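Local atomic coordinates of dimethyl-sulfide monooxygenase (Hyphomicrobium sulfonivorans, PDB entry 6AK1), a protein that catalyses the NADH-dependent oxidation of dimethyl sulfide to methanethiol and formaldehyde as the FMN-using large subunit of a two-component monooxygenase. Residues N34-W39 against F86-A91; E71-L74 against Q79-V82; A268-D273 against S445-A450. All coordinates share one frame; numbering follows the deposited sequence.

Contact 1. Residues N34-W39 against F86-A91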
loop_
_atom_site.group_PDB
_atom_site.type_symbol
_atom_site.label_atom_id
_atom_site.label_comp_id
_atom_site.label_asym_id
_atom_site.label_seq_id
_atom_site.Cartn_x
_atom_site.Cartn_y
_atom_site.Cartn_z
ATOM N N ASN A 34 13.159 13.776 -1.298
ATOM C CA ASN A 34 14.489 13.375 -0.861
ATOM C C ASN A 34 14.958 14.131 0.383
ATOM O O ASN A 34 16.128 14.006 0.765
ATOM C CB ASN A 34 15.494 13.550 -2.008
ATOM C CG ASN A 34 15.733 15.012 -2.364
ATOM O OD1 ASN A 34 14.810 15.830 -2.368
ATOM N ND2 ASN A 34 16.981 15.346 -2.661
ATOM N N ASP A 35 14.070 14.895 1.022
ATOM C CA ASP A 35 14.358 15.623 2.257
ATOM C C ASP A 35 13.720 14.904 3.442
ATOM O O ASP A 35 12.523 14.607 3.423
ATOM C CB ASP A 35 13.822 17.061 2.191
ATOM C CG ASP A 35 14.605 17.935 1.228
ATOM O OD1 ASP A 35 15.769 17.594 0.920
ATOM O OD2 ASP A 35 14.069 18.981 0.796
ATOM N N LEU A 36 14.513 14.655 4.484
ATOM C CA LEU A 36 13.970 14.003 5.673
ATOM C C LEU A 36 12.841 14.817 6.291
ATOM O O LEU A 36 11.861 14.235 6.767
ATOM C CB LEU A 36 15.087 13.757 6.699
ATOM C CG LEU A 36 14.808 12.771 7.833
ATOM C CD1 LEU A 36 14.072 11.558 7.309
ATOM C CD2 LEU A 36 16.113 12.314 8.486
ATOM N N GLU A 37 12.937 16.161 6.243
ATOM C CA GLU A 37 11.934 17.024 6.868
ATOM C C GLU A 37 10.568 16.915 6.199
ATOM O O GLU A 37 9.550 17.111 6.871
ATOM C CB GLU A 37 12.378 18.490 6.859
ATOM C CG GLU A 37 13.626 18.792 7.706
ATOM C CD GLU A 37 14.946 18.369 7.033
ATOM O OE1 GLU A 37 14.948 18.087 5.809
ATOM O OE2 GLU A 37 15.983 18.312 7.743
ATOM N N TYR A 38 10.508 16.637 4.891
ATOM C CA TYR A 38 9.203 16.434 4.264
ATOM C C TYR A 38 8.467 15.278 4.924
ATOM O O TYR A 38 7.287 15.387 5.266
ATOM C CB TYR A 38 9.347 16.178 2.752
ATOM C CG TYR A 38 8.062 15.669 2.104
ATOM C CD1 TYR A 38 7.079 16.553 1.659
ATOM C CD2 TYR A 38 7.821 14.299 1.963
ATOM C CE1 TYR A 38 5.906 16.096 1.086
ATOM C CE2 TYR A 38 6.640 13.834 1.402
ATOM C CZ TYR A 38 5.687 14.738 0.966
ATOM O OH TYR A 38 4.528 14.280 0.387
ATOM N N TRP A 39 9.168 14.170 5.147
ATOM C CA TRP A 39 8.513 12.979 5.674
ATOM C C TRP A 39 8.145 13.129 7.146
ATOM O O TRP A 39 7.052 12.712 7.551
ATOM C CB TRP A 39 9.399 11.764 5.428
ATOM C CG TRP A 39 9.549 11.541 3.956
ATOM C CD1 TRP A 39 10.611 11.892 3.176
ATOM C CD2 TRP A 39 8.569 10.964 3.076
ATOM N NE1 TRP A 39 10.357 11.551 1.864
ATOM C CE2 TRP A 39 9.114 10.973 1.782
ATOM C CE3 TRP A 39 7.272 10.447 3.261
ATOM C CZ2 TRP A 39 8.406 10.485 0.661
ATOM C CZ3 TRP A 39 6.577 9.945 2.153
ATOM C CH2 TRP A 39 7.148 9.970 0.873
ATOM N N PHE A 86 11.700 2.367 2.694
ATOM C CA PHE A 86 12.090 2.064 4.069
ATOM C C PHE A 86 12.891 3.195 4.691
ATOM O O PHE A 86 13.037 3.238 5.916
ATOM C CB PHE A 86 12.932 0.782 4.125
ATOM C CG PHE A 86 12.152 -0.490 3.908
ATOM C CD1 PHE A 86 11.651 -0.814 2.656
ATOM C CD2 PHE A 86 11.970 -1.393 4.952
ATOM C CE1 PHE A 86 10.950 -2.010 2.449
ATOM C CE2 PHE A 86 11.276 -2.591 4.752
ATOM C CZ PHE A 86 10.761 -2.896 3.496
ATOM N N GLY A 87 13.397 4.117 3.869
ATOM C CA GLY A 87 14.446 5.014 4.324
ATOM C C GLY A 87 14.046 5.920 5.476
ATOM O O GLY A 87 14.809 6.089 6.429
ATOM N N ALA A 88 12.870 6.539 5.398
ATOM C CA ALA A 88 12.480 7.565 6.363
ATOM C C ALA A 88 11.550 7.051 7.458
ATOM O O ALA A 88 11.086 7.849 8.274
ATOM C CB ALA A 88 11.813 8.737 5.642
ATOM N N ILE A 89 11.273 5.743 7.504
ATOM C CA ILE A 89 10.261 5.227 8.426
ATOM C C ILE A 89 10.634 5.530 9.876
ATOM O O ILE A 89 9.805 6.019 10.656
ATOM C CB ILE A 89 10.039 3.719 8.207
ATOM C CG1 ILE A 89 9.598 3.452 6.771
ATOM C CG2 ILE A 89 8.999 3.180 9.219
ATOM C CD1 ILE A 89 8.346 4.189 6.386
ATOM N N SER A 90 11.878 5.231 10.273
ATOM C CA SER A 90 12.224 5.374 11.693
ATOM C C SER A 90 12.169 6.829 12.136
ATOM O O SER A 90 11.693 7.129 13.234
ATOM C CB SER A 90 13.611 4.791 11.989
ATOM O OG SER A 90 14.622 5.517 11.318
ATOM N N ALA A 91 12.655 7.748 11.300
ATOM C CA ALA A 91 12.523 9.164 11.627
ATOM C C ALA A 91 11.058 9.546 11.835
ATOM O O ALA A 91 10.736 10.294 12.767
ATOM C CB ALA A 91 13.151 10.028 10.528
#
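L36 and W39, one helical turn apart, close on the two methyl groups of A88 and A91, and the meeting is wholly apolar. The work of L36 is done by one branch of its fork. With CG anti to the backbone N (chi1 -164°), the side chain swings across to the other segment, and L36 CD1 settles between the two alanines, 3.7 Å from A91 CB and 4.0 Å from A88 CB. W39 meets its partner at the root of its side chain: W39 CB lies 3.9 Å from A88 CB, and the indole follows with its CG at 4.0 Å from the same methyl, which approaches the ring obliquely. Both segments belong to the TIM barrel of the luciferase-like monooxygenases, where helix 36-48 comes between strands 6-12 and 53-57, and helix 89-94 between strands 53-57 and 100-106. The contact joins the first turn of helix 36-48 to the turn that leads into helix 89-94 and to the start of that helix. What fixes the indole lies on its own side: Y38 CD2 stands 3.5 Å above the centre of one face of the W39 ring, while W39 NE1 is hydrogen-bonded to the carbonyl oxygen of Y33. The Y38 hydroxyl bonds to D11 and T401. The W39 side chain is about 10 Å from that of D58, which probably binds FMN, as in related enzymes.

Contact 2. Residues E71-L74 against Q79-V82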
loop_
_atom_site.group_PDB
_atom_site.type_symbol
_atom_site.label_atom_id
_atom_site.label_comp_id
_atom_site.label_asym_id
_atom_site.label_seq_id
_atom_site.Cartn_x
_atom_site.Cartn_y
_atom_site.Cartn_z
ATOM N N GLU A 71 12.208 9.292 -21.273
ATOM C CA GLU A 71 12.560 10.709 -21.239
ATOM C C GLU A 71 11.405 11.574 -20.736
ATOM O O GLU A 71 11.619 12.499 -19.946
ATOM C CB GLU A 71 13.018 11.209 -22.608
ATOM C CG GLU A 71 13.241 12.726 -22.581
ATOM C CD GLU A 71 13.501 13.359 -23.932
ATOM O OE1 GLU A 71 13.142 12.757 -24.966
ATOM O OE2 GLU A 71 14.062 14.478 -23.951
ATOM N N MET A 72 10.182 11.310 -21.187
ATOM C CA MET A 72 9.067 12.121 -20.709
ATOM C C MET A 72 8.825 11.917 -19.216
ATOM O O MET A 72 8.441 12.863 -18.519
ATOM C CB MET A 72 7.810 11.814 -21.514
ATOM C CG MET A 72 7.941 12.201 -23.005
ATOM S SD MET A 72 8.479 13.916 -23.258
ATOM C CE MET A 72 10.069 13.663 -23.988
ATOM N N ALA A 73 9.063 10.701 -18.705
ATOM C CA ALA A 73 8.940 10.458 -17.269
ATOM C C ALA A 73 9.999 11.227 -16.477
ATOM O O ALA A 73 9.706 11.766 -15.404
ATOM C CB ALA A 73 9.040 8.961 -16.978
ATOM N N LEU A 74 11.231 11.293 -16.987
ATOM C CA LEU A 74 12.269 12.079 -16.319
ATOM C C LEU A 74 11.934 13.570 -16.315
ATOM O O LEU A 74 12.197 14.273 -15.328
ATOM C CB LEU A 74 13.623 11.845 -16.997
ATOM C CG LEU A 74 14.267 10.481 -16.746
ATOM C CD1 LEU A 74 15.355 10.179 -17.801
ATOM C CD2 LEU A 74 14.851 10.403 -15.326
ATOM N N GLN A 79 7.446 9.260 -11.152
ATOM C CA GLN A 79 7.927 8.115 -10.377
ATOM C C GLN A 79 9.393 7.803 -10.663
ATOM O O GLN A 79 9.869 6.701 -10.379
ATOM C CB GLN A 79 7.020 6.893 -10.595
ATOM C CG GLN A 79 5.565 7.173 -10.143
ATOM C CD GLN A 79 4.687 5.921 -10.079
ATOM O OE1 GLN A 79 5.188 4.793 -10.067
ATOM N NE2 GLN A 79 3.366 6.121 -10.047
ATOM N N VAL A 80 10.120 8.774 -11.217
ATOM C CA VAL A 80 11.568 8.744 -11.276
ATOM C C VAL A 80 12.048 10.192 -11.100
ATOM O O VAL A 80 11.521 11.096 -11.735
ATOM C CB VAL A 80 12.092 8.105 -12.597
ATOM C CG1 VAL A 80 11.628 8.887 -13.832
ATOM C CG2 VAL A 80 13.627 7.981 -12.569
ATOM N N PRO A 81 13.016 10.431 -10.199
ATOM C CA PRO A 81 13.685 9.485 -9.292
ATOM C C PRO A 81 12.759 8.904 -8.229
ATOM O O PRO A 81 11.762 9.523 -7.878
ATOM C CB PRO A 81 14.786 10.337 -8.639
ATOM C CG PRO A 81 14.267 11.758 -8.739
ATOM C CD PRO A 81 13.538 11.805 -10.051
ATOM N N VAL A 82 13.077 7.711 -7.732
ATOM C CA VAL A 82 12.310 7.104 -6.650
ATOM C C VAL A 82 13.294 6.510 -5.644
ATOM O O VAL A 82 14.198 5.756 -6.020
ATOM C CB VAL A 82 11.319 6.045 -7.171
ATOM C CG1 VAL A 82 12.029 5.048 -8.045
ATOM C CG2 VAL A 82 10.599 5.334 -6.006
#
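V80 sets one methyl group against both A73 and L74 of the short helix 71-75 and the other against L74 alone. Its CB points at the helix but leaves the touching to the branches. CG1 occupies the crowded position between the backbone N and the carbonyl carbon (chi1 61°), and from there reaches three groups. V80 CG1 lies 3.8 Å from the backbone atom A73 O and 4.1 Å from the methyl A73 CB. Its third neighbour is L74 CD2, 3.9 Å from V80 CG1. V80 CG2, anti to the backbone N, has a single neighbour across the contact, again L74 CD2 at 3.9 Å. One methyl of the leucine therefore sits equally far from both prongs of the valine, and the two side chains cross obliquely. The site lies in the excursion between strand 53-57 and helix 89-94 of the TIM barrel: with four residues between the two segments, the chain folds back, and a cis peptide bond precedes P81. The V80 side chain is about 10 Å from that of D58, a probable FMN ligand. Q79 points away from the helix and is hydrogen-bonded to the Y63 hydroxyl and the H17 carbonyl. Since what meets V80 across the contact is methyl groups and one carbonyl oxygen, the contact depends on shape and exclusion of water, with no directional bond.

Contact 3. Residues A268-D273 against S445-A450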
loop_
_atom_site.group_PDB
_atom_site.type_symbol
_atom_site.label_atom_id
_atom_site.label_comp_id
_atom_site.label_asym_id
_atom_site.label_seq_id
_atom_site.Cartn_x
_atom_site.Cartn_y
_atom_site.Cartn_z
ATOM N N ALA A 268 -12.221 -18.305 1.440
ATOM C CA ALA A 268 -10.909 -18.646 1.976
ATOM C C ALA A 268 -10.936 -18.961 3.465
ATOM O O ALA A 268 -9.873 -19.125 4.063
ATOM C CB ALA A 268 -9.910 -17.508 1.709
ATOM N N GLY A 269 -12.113 -19.045 4.076
ATOM C CA GLY A 269 -12.208 -19.391 5.480
ATOM C C GLY A 269 -12.211 -18.222 6.440
ATOM O O GLY A 269 -12.038 -18.429 7.647
ATOM N N ARG A 270 -12.409 -17.004 5.951
ATOM C CA ARG A 270 -12.354 -15.805 6.774
ATOM C C ARG A 270 -13.738 -15.160 6.826
ATOM O O ARG A 270 -14.695 -15.637 6.208
ATOM C CB ARG A 270 -11.293 -14.851 6.222
ATOM C CG ARG A 270 -9.975 -15.538 5.854
ATOM C CD ARG A 270 -9.016 -14.579 5.113
ATOM N NE ARG A 270 -8.534 -13.474 5.953
ATOM C CZ ARG A 270 -7.910 -12.400 5.476
ATOM N NH1 ARG A 270 -7.694 -12.296 4.172
ATOM N NH2 ARG A 270 -7.504 -11.429 6.291
ATOM N N SER A 271 -13.846 -14.074 7.584
ATOM C CA SER A 271 -15.078 -13.300 7.671
ATOM C C SER A 271 -15.136 -12.237 6.580
ATOM O O SER A 271 -14.116 -11.817 6.031
ATOM C CB SER A 271 -15.199 -12.612 9.030
ATOM O OG SER A 271 -15.123 -13.552 10.070
ATOM N N ARG A 272 -16.359 -11.771 6.299
ATOM C CA ARG A 272 -16.527 -10.689 5.338
ATOM C C ARG A 272 -15.857 -9.403 5.816
ATOM O O ARG A 272 -15.428 -8.586 4.991
ATOM C CB ARG A 272 -18.013 -10.461 5.065
ATOM C CG ARG A 272 -18.728 -11.715 4.597
ATOM C CD ARG A 272 -20.175 -11.434 4.190
ATOM N NE ARG A 272 -20.275 -10.631 2.973
ATOM C CZ ARG A 272 -20.126 -11.119 1.745
ATOM N NH1 ARG A 272 -19.859 -12.407 1.563
ATOM N NH2 ARG A 272 -20.233 -10.323 0.693
ATOM N N ASP A 273 -15.747 -9.204 7.130
ATOM C CA ASP A 273 -15.110 -8.017 7.678
ATOM C C ASP A 273 -13.643 -8.241 8.049
ATOM O O ASP A 273 -13.051 -7.402 8.729
ATOM C CB ASP A 273 -15.900 -7.505 8.890
ATOM C CG ASP A 273 -15.908 -8.486 10.055
ATOM O OD1 ASP A 273 -15.627 -9.683 9.839
ATOM O OD2 ASP A 273 -16.202 -8.056 11.196
ATOM N N SER A 445 -7.318 -15.904 13.930
ATOM C CA SER A 445 -7.047 -17.337 13.835
ATOM C C SER A 445 -7.412 -17.908 12.468
ATOM O O SER A 445 -6.882 -18.960 12.093
ATOM C CB SER A 445 -7.797 -18.094 14.927
ATOM O OG SER A 445 -9.189 -17.974 14.720
ATOM N N THR A 446 -8.286 -17.239 11.713
ATOM C CA THR A 446 -8.614 -17.634 10.344
ATOM C C THR A 446 -7.630 -17.084 9.315
ATOM O O THR A 446 -7.754 -17.404 8.127
ATOM C CB THR A 446 -10.033 -17.174 9.970
ATOM O OG1 THR A 446 -10.100 -15.739 9.980
ATOM C CG2 THR A 446 -11.073 -17.745 10.948
ATOM N N HIS A 447 -6.656 -16.250 9.739
ATOM C CA HIS A 447 -5.680 -15.746 8.779
ATOM C C HIS A 447 -4.638 -16.827 8.512
ATOM O O HIS A 447 -4.259 -17.545 9.433
ATOM C CB HIS A 447 -4.997 -14.479 9.308
ATOM C CG HIS A 447 -4.119 -13.805 8.301
ATOM N ND1 HIS A 447 -2.840 -14.243 8.017
ATOM C CD2 HIS A 447 -4.349 -12.751 7.480
ATOM C CE1 HIS A 447 -2.320 -13.483 7.069
ATOM N NE2 HIS A 447 -3.216 -12.572 6.724
ATOM N N PRO A 448 -4.164 -16.969 7.267
ATOM C CA PRO A 448 -3.222 -18.062 6.972
ATOM C C PRO A 448 -1.943 -18.011 7.791
ATOM O O PRO A 448 -1.321 -19.059 7.990
ATOM C CB PRO A 448 -2.939 -17.898 5.470
ATOM C CG PRO A 448 -3.375 -16.493 5.130
ATOM C CD PRO A 448 -4.500 -16.185 6.064
ATOM N N ALA A 449 -1.536 -16.834 8.283
ATOM C CA ALA A 449 -0.360 -16.757 9.148
ATOM C C ALA A 449 -0.581 -17.470 10.481
ATOM O O ALA A 449 0.371 -18.000 11.072
ATOM C CB ALA A 449 0.020 -15.293 9.392
ATOM N N ALA A 450 -1.828 -17.503 10.964
ATOM C CA ALA A 450 -2.119 -18.084 12.274
ATOM C C ALA A 450 -1.834 -19.583 12.347
ATOM O O ALA A 450 -1.675 -20.116 13.447
ATOM C CB ALA A 450 -3.576 -17.820 12.644
HETATM O O HOH W 1 -8.747 -13.728 8.616
HETATM O O HOH W 2 -12.324 -14.839 10.787
#
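T446 OG1 is met by two waters, each linking it to the other segment. Water 1 lies 2.8 Å from T446 OG1 and accepts a bond from R270 NE at 2.7 Å, sitting at the guanidinium edge and in its plane. Water 2 joins the same hydroxyl to S271 OG, 3.2 Å from that water, but this bridge is less certain, its other half being suspiciously short. The segments also touch directly, G269 O lying 3.3 Å from T446 CB. G269, of positive phi, is the C-prime residue of the Schellman motif that ends helix 251-267. The loop that follows leads into barrel strand 276-284, so the contact sets the late segment 445-450 against a helix-to-strand connection of the TIM barrel. R270 bends at chi3 (67°), and its far end turns toward the carbonyls of A238 and A241, which NH1 and NH2 bind. H447 runs alongside it: CD2 comes over one guanidinium face, 3.6 Å from R270 NH2, with the two planes 84° apart. The imidazole is held at both nitrogens: H447 ND1 accepts from A449 N at 2.9 Å, nearly straight though tilted somewhat out of the ring plane, and NE2 bonds to the N240 carbonyl, a pattern consistent with a neutral ring. Replacing H447 by an alanine is likely to leave the A449 amide and the N240 carbonyl without their imidazole partners and to remove the CD2 contact from the guanidinium face. Y169 of helix 157-174 meets the ring from outside the two segments, its plane steeply inclined to the imidazole.

How the contacts relate
All three contacts are partly buried and lie 17 to 20 Å, between centres, from the centre of the chain, yet they illustrate how chemistry varies with place in one fold. Contacts 1 and 2 are neighbours in sequence, contact 2 nested within the loop that contact 1 closes, although their centres are 20 Å apart. Both pair a helix with small or branched apolar groups, and each combines one buried residue with an exposed leucine. Contact 3, on the opposite side of the chain's centre and about 34 Å from contact 1 between centres, joins two loops 172 residues apart. There waters and polar groups replace methyls, with a buried arginine and histidine beside an exposed threonine.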